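Local coordinates for cytoplasmic protein (Cryptococcus neoformans var. grubii serotype A, PDB 7LPO) that probably hydrolyses the beta-glucosidic bond of steryl glucosides, acting as a sterylglucosidase of glycoside hydrolase family 5, at residues A310-A315 with R328-P333; K280-I285 with P297-G302; V127-K132 with E253-L258. All blocks are in the same frame, centred on the assembly; numbering follows the deposited sequence.

Interaction 1: A310-A315 with R328-P333; sequences AQDVQA and RQTIDP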
loop_
_atom_site.group_PDB
_atom_site.type_symbol
_atom_site.label_atom_id
_atom_site.label_comp_id
_atom_site.label_asym_id
_atom_site.label_seq_id
_atom_site.Cartn_x
_atom_site.Cartn_y
_atom_site.Cartn_z
ATOM N N ALA A 310 -7.376 -1.724 -35.211
ATOM C CA ALA A 310 -6.089 -1.073 -35.028
ATOM C C ALA A 310 -6.271 0.409 -34.728
ATOM O O ALA A 310 -7.178 1.065 -35.253
ATOM C CB ALA A 310 -5.227 -1.254 -36.279
ATOM N N GLN A 311 -5.412 0.929 -33.853
ATOM C CA GLN A 311 -5.444 2.337 -33.484
ATOM C C GLN A 311 -4.022 2.867 -33.377
ATOM O O GLN A 311 -3.087 2.133 -33.050
ATOM C CB GLN A 311 -6.181 2.575 -32.152
ATOM C CG GLN A 311 -7.644 2.173 -32.160
ATOM C CD GLN A 311 -8.502 3.103 -32.988
ATOM O OE1 GLN A 311 -8.839 4.201 -32.555
ATOM N NE2 GLN A 311 -8.881 2.657 -34.173
ATOM N N ASP A 312 -3.871 4.152 -33.663
ATOM C CA ASP A 312 -2.610 4.870 -33.532
ATOM C C ASP A 312 -2.704 5.729 -32.276
ATOM O O ASP A 312 -3.392 6.752 -32.273
ATOM C CB ASP A 312 -2.357 5.723 -34.772
ATOM C CG ASP A 312 -0.942 6.254 -34.835
ATOM O OD1 ASP A 312 -0.028 5.582 -34.303
ATOM O OD2 ASP A 312 -0.742 7.343 -35.426
ATOM N N VAL A 313 -2.020 5.317 -31.214
ATOM C CA VAL A 313 -2.219 5.909 -29.896
ATOM C C VAL A 313 -1.019 6.753 -29.504
ATOM O O VAL A 313 0.119 6.479 -29.895
ATOM C CB VAL A 313 -2.483 4.826 -28.826
ATOM C CG1 VAL A 313 -3.568 3.872 -29.302
ATOM C CG2 VAL A 313 -1.215 4.063 -28.498
ATOM N N GLN A 314 -1.291 7.792 -28.720
ATOM C CA GLN A 314 -0.238 8.622 -28.152
ATOM C C GLN A 314 0.584 7.805 -27.166
ATOM O O GLN A 314 0.045 7.011 -26.393
ATOM C CB GLN A 314 -0.838 9.842 -27.443
ATOM C CG GLN A 314 -1.931 10.570 -28.233
ATOM C CD GLN A 314 -2.815 11.485 -27.365
ATOM O OE1 GLN A 314 -3.918 11.094 -26.943
ATOM N NE2 GLN A 314 -2.337 12.708 -27.107
ATOM N N ALA A 315 1.898 7.979 -27.209
ATOM C CA ALA A 315 2.784 7.394 -26.216
ATOM C C ALA A 315 3.398 8.515 -25.391
ATOM O O ALA A 315 3.632 9.618 -25.893
ATOM C CB ALA A 315 3.884 6.550 -26.853
ATOM N N ARG A 328 3.702 8.672 -31.586
ATOM C CA ARG A 328 2.519 7.829 -31.627
ATOM C C ARG A 328 2.919 6.425 -32.052
ATOM O O ARG A 328 3.877 6.233 -32.803
ATOM C CB ARG A 328 1.479 8.405 -32.583
ATOM C CG ARG A 328 0.788 9.649 -32.054
ATOM C CD ARG A 328 -0.436 10.017 -32.891
ATOM N NE ARG A 328 -1.693 9.558 -32.301
ATOM C CZ ARG A 328 -2.736 10.342 -32.046
ATOM N NH1 ARG A 328 -2.684 11.636 -32.326
ATOM N NH2 ARG A 328 -3.838 9.830 -31.506
ATOM N N GLN A 329 2.187 5.437 -31.547
ATOM C CA GLN A 329 2.464 4.032 -31.814
ATOM C C GLN A 329 1.186 3.339 -32.260
ATOM O O GLN A 329 0.116 3.555 -31.685
ATOM C CB GLN A 329 3.032 3.336 -30.572
ATOM C CG GLN A 329 4.473 3.705 -30.279
ATOM C CD GLN A 329 5.010 3.035 -29.034
ATOM O OE1 GLN A 329 4.828 1.829 -28.828
ATOM N NE2 GLN A 329 5.682 3.811 -28.195
ATOM N N THR A 330 1.295 2.514 -33.291
ATOM C CA THR A 330 0.161 1.745 -33.775
ATOM C C THR A 330 0.036 0.457 -32.972
ATOM O O THR A 330 1.014 -0.284 -32.813
ATOM C CB THR A 330 0.312 1.429 -35.262
ATOM O OG1 THR A 330 0.321 2.650 -36.010
ATOM C CG2 THR A 330 -0.832 0.547 -35.744
ATOM N N ILE A 331 -1.161 0.210 -32.446
ATOM C CA ILE A 331 -1.527 -1.066 -31.837
ATOM C C ILE A 331 -2.527 -1.724 -32.776
ATOM O O ILE A 331 -3.563 -1.130 -33.110
ATOM C CB ILE A 331 -2.114 -0.885 -30.429
ATOM C CG1 ILE A 331 -1.087 -0.205 -29.510
ATOM C CG2 ILE A 331 -2.554 -2.224 -29.858
ATOM C CD1 ILE A 331 -1.696 0.352 -28.234
ATOM N N ASP A 332 -2.211 -2.934 -33.225
ATOM C CA ASP A 332 -3.062 -3.653 -34.171
ATOM C C ASP A 332 -3.428 -5.018 -33.608
ATOM O O ASP A 332 -2.633 -5.969 -33.720
ATOM C CB ASP A 332 -2.364 -3.801 -35.521
ATOM C CG ASP A 332 -3.291 -4.333 -36.603
ATOM O OD1 ASP A 332 -4.434 -4.735 -36.274
ATOM O OD2 ASP A 332 -2.873 -4.340 -37.784
ATOM N N PRO A 333 -4.605 -5.167 -32.991
ATOM C CA PRO A 333 -5.021 -6.493 -32.508
ATOM C C PRO A 333 -5.311 -7.477 -33.621
ATOM O O PRO A 333 -5.445 -8.674 -33.336
ATOM C CB PRO A 333 -6.294 -6.196 -31.694
ATOM C CG PRO A 333 -6.304 -4.715 -31.477
ATOM C CD PRO A 333 -5.585 -4.122 -32.648
HETATM O O HOH W 1 -5.986 10.894 -29.445
#
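Gln311 to Val313 pair antiparallel with Ile331 to Gln329 in a beta hairpin, the short strand segments running at 142° to each other. Gln311 and Val313 each sit in a hydrogen-bonded pair, with Ile331 and Gln329 respectively. Val313 N donates to Gln329 O at 2.8 Å, and Gln329 N answers to Val313 O. Between them Asp312 and Thr330 form a non-hydrogen-bonded pair, where the weak bond from Thr330 OG1 to Asp312 OD1 spans 3.4 Å.

Arg328 lies on the same face as Asp312 and Thr330. Its chain bends at chi3 (99°), bringing NE back over the neighbouring strand, and the guanidinium grips a backbone oxygen: NE at 3.3 Å and NH2 at 3.2 Å both donate to Asp312 O, side-on and from the same face of that carbonyl. NE stands well above the carbonyl plane, while NH2 is only tilted from it. The Asp312 carboxylate adds a long salt bridge, OD2 lying 3.9 Å from Arg328 NE and well out of the guanidinium plane, so charge alone draws the two together. Gln314 runs beside Arg328 in the same direction and lays CG over the centre of one guanidinium face. Beyond it, a water donates to Gln314 OE1 and accepts from Arg328 NH2.

On the other face Val313 CG2 meets Ile331 CD1 at 3.8 Å, the two side chains crossing at about a right angle. Ala315 CB reaches the Gln329 amide, touching NE2.

Val313, Gln329 and Ile331 rest on Pro295 of strand 294-295, which completes a three-stranded antiparallel sheet with strand 311-319 in the middle, while helix 299-306 packs against Gln311 and Val313 through Glu301.

Interaction 2: K280-I285 with P297-G302; sequences KDLAVI and PTPIEG
Pro299 and Ile300, in the first turn of helix 299-306, close over the carbonyl of Leu282, which belongs to a type I beta turn from Asp281 to Val284. The helix start is a capping box: Thr298 at the N-cap accepts from Glu301 N through OG1, and Glu301 OE1 accepts from Thr298 N at 3.1 Å. Thr298 OG1 stands between its own backbone N and carbonyl carbon (chi1 64°), pointed at the first turn of the helix.

The tight part is around Leu282. Its CD2 presses on Pro299 CB at 3.5 Å, closer than usual van der Waals contact, the two side chains crossing obliquely. Leu282 O receives Ile300 N at 3.0 Å, so a first-turn amide is satisfied by the turn rather than by the helix itself. Ile300 CG2 covers the same oxygen at 3.3 Å and also touches Ala283 CA. Behind Leu282, Val373, Leu381 and Phe387 bury its side chain, and Leu381 also reaches Ile300.

Toward solvent the fit is slacker. Ala283 and Val284 point their CB atoms away from the helix and are exposed, leaving mainly backbone to face Thr298 CG2. Here a water bridges the segments, donating to Ala283 O at 2.6 Å and sitting 2.7 Å from Thr298 OG1. Within the turn, Asp281 OD1 accepts from Ala283 N, an Asx turn, with the donor above the carboxylate plane.

At the far end Ile285, partly exposed, reaches back to the residues just ahead of the helix. Its CG1, anti to the carbonyl carbon (chi1 -74°), lies near Thr298 CA, and beyond it CD1 ends 3.5 Å from Pro297 O.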
loop_
_atom_site.group_PDB
_atom_site.type_symbol
_atom_site.label_atom_id
_atom_site.label_comp_id
_atom_site.label_asym_id
_atom_site.label_seq_id
_atom_site.Cartn_x
_atom_site.Cartn_y
_atom_site.Cartn_z
ATOM N N LYS A 280 -14.984 12.540 -17.727
ATOM C CA LYS A 280 -15.732 13.666 -18.275
ATOM C C LYS A 280 -15.930 13.538 -19.779
ATOM O O LYS A 280 -16.938 14.012 -20.310
ATOM C CB LYS A 280 -15.011 14.979 -17.954
ATOM C CG LYS A 280 -14.799 15.222 -16.467
ATOM C CD LYS A 280 -16.117 15.475 -15.754
ATOM C CE LYS A 280 -15.928 15.581 -14.239
ATOM N NZ LYS A 280 -16.340 14.325 -13.527
ATOM N N ASP A 281 -14.995 12.895 -20.472
ATOM C CA ASP A 281 -15.007 12.864 -21.931
ATOM C C ASP A 281 -14.219 11.634 -22.365
ATOM O O ASP A 281 -12.991 11.599 -22.236
ATOM C CB ASP A 281 -14.405 14.148 -22.491
ATOM C CG ASP A 281 -14.576 14.276 -23.988
ATOM O OD1 ASP A 281 -15.015 13.301 -24.629
ATOM O OD2 ASP A 281 -14.266 15.363 -24.526
ATOM N N LEU A 282 -14.925 10.631 -22.875
ATOM C CA LEU A 282 -14.285 9.381 -23.249
ATOM C C LEU A 282 -13.380 9.513 -24.468
ATOM O O LEU A 282 -12.698 8.543 -24.821
ATOM C CB LEU A 282 -15.361 8.330 -23.511
ATOM C CG LEU A 282 -16.115 7.871 -22.260
ATOM C CD1 LEU A 282 -17.416 7.202 -22.637
ATOM C CD2 LEU A 282 -15.249 6.939 -21.437
ATOM N N ALA A 283 -13.351 10.671 -25.115
ATOM C CA ALA A 283 -12.529 10.848 -26.303
ATOM C C ALA A 283 -11.124 11.341 -25.983
ATOM O O ALA A 283 -10.302 11.464 -26.895
ATOM C CB ALA A 283 -13.206 11.824 -27.267
ATOM N N VAL A 284 -10.814 11.617 -24.725
ATOM C CA VAL A 284 -9.520 12.184 -24.377
ATOM C C VAL A 284 -9.024 11.609 -23.060
ATOM O O VAL A 284 -9.806 11.166 -22.216
ATOM C CB VAL A 284 -9.595 13.725 -24.286
ATOM C CG1 VAL A 284 -9.994 14.327 -25.621
ATOM C CG2 VAL A 284 -10.587 14.137 -23.208
ATOM N N ILE A 285 -7.705 11.614 -22.900
ATOM C CA ILE A 285 -7.066 11.430 -21.603
ATOM C C ILE A 285 -6.864 12.814 -20.992
ATOM O O ILE A 285 -6.198 13.656 -21.612
ATOM C CB ILE A 285 -5.727 10.699 -21.737
ATOM C CG1 ILE A 285 -5.951 9.213 -22.032
ATOM C CG2 ILE A 285 -4.902 10.874 -20.458
ATOM C CD1 ILE A 285 -4.744 8.521 -22.600
ATOM N N PRO A 297 -3.851 4.612 -24.941
ATOM C CA PRO A 297 -5.118 4.840 -25.650
ATOM C C PRO A 297 -6.092 5.624 -24.780
ATOM O O PRO A 297 -6.141 5.455 -23.559
ATOM C CB PRO A 297 -5.638 3.429 -25.953
ATOM C CG PRO A 297 -4.824 2.493 -25.138
ATOM C CD PRO A 297 -3.546 3.185 -24.729
ATOM N N THR A 298 -6.835 6.528 -25.417
ATOM C CA THR A 298 -7.975 7.154 -24.769
ATOM C C THR A 298 -9.011 6.077 -24.455
ATOM O O THR A 298 -8.945 4.974 -25.002
ATOM C CB THR A 298 -8.575 8.211 -25.687
ATOM O OG1 THR A 298 -9.077 7.579 -26.874
ATOM C CG2 THR A 298 -7.512 9.238 -26.085
ATOM N N PRO A 299 -9.983 6.366 -23.586
ATOM C CA PRO A 299 -11.034 5.359 -23.330
ATOM C C PRO A 299 -11.694 4.836 -24.600
ATOM O O PRO A 299 -11.872 3.618 -24.740
ATOM C CB PRO A 299 -12.022 6.109 -22.421
ATOM C CG PRO A 299 -11.164 7.109 -21.698
ATOM C CD PRO A 299 -10.113 7.544 -22.707
ATOM N N ILE A 300 -12.025 5.709 -25.553
ATOM C CA ILE A 300 -12.707 5.239 -26.755
ATOM C C ILE A 300 -11.737 4.493 -27.669
ATOM O O ILE A 300 -12.103 3.488 -28.292
ATOM C CB ILE A 300 -13.397 6.407 -27.484
ATOM C CG1 ILE A 300 -14.172 5.885 -28.697
ATOM C CG2 ILE A 300 -12.378 7.442 -27.929
ATOM C CD1 ILE A 300 -15.276 4.930 -28.359
ATOM N N GLU A 301 -10.485 4.952 -27.759
ATOM C CA GLU A 301 -9.501 4.196 -28.526
ATOM C C GLU A 301 -9.325 2.792 -27.958
ATOM O O GLU A 301 -9.141 1.833 -28.711
ATOM C CB GLU A 301 -8.158 4.924 -28.556
ATOM C CG GLU A 301 -8.142 6.155 -29.449
ATOM C CD GLU A 301 -6.783 6.860 -29.460
ATOM O OE1 GLU A 301 -6.048 6.795 -28.443
ATOM O OE2 GLU A 301 -6.448 7.485 -30.495
ATOM N N GLY A 302 -9.372 2.651 -26.632
ATOM C CA GLY A 302 -9.205 1.338 -26.032
ATOM C C GLY A 302 -10.376 0.414 -26.312
ATOM O O GLY A 302 -10.192 -0.792 -26.502
HETATM O O HOH W 2 -9.628 9.601 -28.650
#

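Interaction 3: V127-K132 with E253-L258; sequences VLRKCK and EEAGDL
The Arg129 guanidinium is met at its edge by Glu254 O and the Asp257 carboxylate, both near its plane, while Ala255 CB approaches obliquely, 3.4 Å from NH2. NH1 donates to Asp257 OD1 at 3.2 Å, using the syn lone pair of that oxygen, with guanidinium and carboxylate only 14° from coplanar. NH2 gives a second bond, to Glu254 O at 3.2 Å, from somewhat outside the carbonyl plane. The two bonds leave from different nitrogens, which fixes the rotation of the flat group. Asp257 CG sits between its backbone N and carbonyl carbon (chi1 54°), bringing the carboxylate toward Arg129 and Lys132. Lys132 comes in fully extended, and NZ makes a weak bond to Asp257 OD2 at 3.3 Å, completing a salt-bridge network in which two cations share one carboxylate.

Helix 118-133 thus meets the end of helix 232-254, where Ala255 is the first residue to leave helical geometry and residues 256-258 make a 3-10 turn. Both helices belong to the region around the TIM-barrel core expected of glycoside hydrolase family 5, and helix 118-133 leads into strand 137-143, whose Val138 and Met140 also touch Leu128.

Beneath the charges lies an apolar layer. Leu258 inserts between Leu128 and the stems of Arg129 and Lys132: CD1 touches Leu128 CB at 3.7 Å, and CD2 lies 3.9 Å from Arg129 CA. That same methyl, CD2, also meets Lys132 CD at 4.0 Å.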
loop_
_atom_site.group_PDB
_atom_site.type_symbol
_atom_site.label_atom_id
_atom_site.label_comp_id
_atom_site.label_asym_id
_atom_site.label_seq_id
_atom_site.Cartn_x
_atom_site.Cartn_y
_atom_site.Cartn_z
ATOM N N VAL A 127 1.440 -17.620 10.807
ATOM C CA VAL A 127 2.325 -16.463 10.687
ATOM C C VAL A 127 1.952 -15.403 11.714
ATOM O O VAL A 127 2.814 -14.842 12.393
ATOM C CB VAL A 127 2.283 -15.895 9.258
ATOM C CG1 VAL A 127 3.084 -14.594 9.177
ATOM C CG2 VAL A 127 2.802 -16.920 8.269
ATOM N N LEU A 128 0.656 -15.127 11.860
ATOM C CA LEU A 128 0.234 -14.129 12.838
ATOM C C LEU A 128 0.644 -14.529 14.252
ATOM O O LEU A 128 1.015 -13.674 15.061
ATOM C CB LEU A 128 -1.276 -13.918 12.753
ATOM C CG LEU A 128 -1.740 -13.311 11.433
ATOM C CD1 LEU A 128 -3.259 -13.225 11.370
ATOM C CD2 LEU A 128 -1.097 -11.927 11.224
ATOM N N ARG A 129 0.606 -15.823 14.563
ATOM C CA ARG A 129 1.003 -16.262 15.898
ATOM C C ARG A 129 2.466 -15.940 16.180
ATOM O O ARG A 129 2.809 -15.494 17.281
ATOM C CB ARG A 129 0.747 -17.760 16.057
ATOM C CG ARG A 129 -0.717 -18.102 16.288
ATOM C CD ARG A 129 -0.860 -19.390 17.079
ATOM N NE ARG A 129 -2.048 -20.140 16.690
ATOM C CZ ARG A 129 -3.262 -19.930 17.188
ATOM N NH1 ARG A 129 -3.458 -18.981 18.104
ATOM N NH2 ARG A 129 -4.283 -20.673 16.770
ATOM N N LYS A 130 3.346 -16.164 15.201
ATOM C CA LYS A 130 4.754 -15.818 15.387
ATOM C C LYS A 130 4.946 -14.310 15.506
ATOM O O LYS A 130 5.767 -13.847 16.308
ATOM C CB LYS A 130 5.594 -16.370 14.238
ATOM C CG LYS A 130 5.886 -17.852 14.362
ATOM C CD LYS A 130 6.972 -18.300 13.397
ATOM C CE LYS A 130 7.646 -19.577 13.881
ATOM N NZ LYS A 130 8.310 -19.398 15.207
ATOM N N CYS A 131 4.211 -13.520 14.717
ATOM C CA CYS A 131 4.268 -12.070 14.895
ATOM C C CYS A 131 3.909 -11.687 16.324
ATOM O O CYS A 131 4.536 -10.803 16.919
ATOM C CB CYS A 131 3.335 -11.372 13.910
ATOM S SG CYS A 131 3.762 -11.675 12.174
ATOM N N LYS A 132 2.908 -12.353 16.900
ATOM C CA LYS A 132 2.509 -12.044 18.270
ATOM C C LYS A 132 3.601 -12.423 19.262
ATOM O O LYS A 132 3.882 -11.672 20.202
ATOM C CB LYS A 132 1.207 -12.767 18.603
ATOM C CG LYS A 132 0.633 -12.443 19.971
ATOM C CD LYS A 132 -0.580 -13.319 20.250
ATOM C CE LYS A 132 -1.058 -13.157 21.682
ATOM N NZ LYS A 132 -1.728 -14.406 22.152
ATOM N N GLU A 253 -12.442 -17.519 15.140
ATOM C CA GLU A 253 -12.910 -18.786 15.684
ATOM C C GLU A 253 -11.781 -19.731 16.052
ATOM O O GLU A 253 -11.927 -20.502 17.007
ATOM C CB GLU A 253 -13.835 -19.489 14.688
ATOM C CG GLU A 253 -15.138 -18.763 14.457
ATOM C CD GLU A 253 -16.029 -19.467 13.467
ATOM O OE1 GLU A 253 -15.578 -20.445 12.831
ATOM O OE2 GLU A 253 -17.187 -19.035 13.321
ATOM N N GLU A 254 -10.667 -19.698 15.321
ATOM C CA GLU A 254 -9.574 -20.637 15.535
ATOM C C GLU A 254 -8.375 -20.029 16.242
ATOM O O GLU A 254 -7.508 -20.782 16.699
ATOM C CB GLU A 254 -9.104 -21.222 14.197
ATOM C CG GLU A 254 -10.143 -22.090 13.506
ATOM C CD GLU A 254 -10.494 -23.335 14.316
ATOM O OE1 GLU A 254 -9.557 -24.049 14.770
ATOM O OE2 GLU A 254 -11.707 -23.582 14.500
ATOM N N ALA A 255 -8.289 -18.706 16.333
ATOM C CA ALA A 255 -7.160 -18.055 16.985
ATOM C C ALA A 255 -7.617 -16.718 17.561
ATOM O O ALA A 255 -7.064 -15.661 17.274
ATOM C CB ALA A 255 -6.000 -17.881 16.007
ATOM N N GLY A 256 -8.659 -16.753 18.391
ATOM C CA GLY A 256 -9.244 -15.520 18.899
ATOM C C GLY A 256 -8.294 -14.697 19.736
ATOM O O GLY A 256 -8.498 -13.482 19.887
ATOM N N ASP A 257 -7.265 -15.326 20.301
ATOM C CA ASP A 257 -6.255 -14.668 21.109
ATOM C C ASP A 257 -5.426 -13.666 20.315
ATOM O O ASP A 257 -4.782 -12.806 20.915
ATOM C CB ASP A 257 -5.311 -15.702 21.689
ATOM C CG ASP A 257 -4.718 -16.611 20.600
ATOM O OD1 ASP A 257 -5.394 -17.590 20.187
ATOM O OD2 ASP A 257 -3.579 -16.341 20.145
ATOM N N LEU A 258 -5.456 -13.756 18.985
ATOM C CA LEU A 258 -4.719 -12.801 18.168
ATOM C C LEU A 258 -5.420 -11.453 18.119
ATOM O O LEU A 258 -4.773 -10.426 17.891
ATOM C CB LEU A 258 -4.565 -13.342 16.748
ATOM C CG LEU A 258 -3.783 -14.636 16.524
ATOM C CD1 LEU A 258 -3.955 -15.082 15.083
ATOM C CD2 LEU A 258 -2.333 -14.442 16.860
#

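Along the chain interaction 3 closes first, then interaction 2, then interaction 1. Interactions 1 and 2 are neighbours, their centres about 13 Å apart: helix 299-306, whose start is fixed in interaction 2, is followed, after a short loop, by strand 311-319 of the hairpin in interaction 1. Glu301 of the capping box reaches the hairpin, making a weak, long ion pair with Arg328. Interaction 3 lies on the opposite side of the chain's centre, about 51 Å from interaction 1 and 48 Å from interaction 2, centre to centre. Two helices beside the barrel strands meet there, whereas the other pair lies in the excursion between strands 263-267 and 424-427.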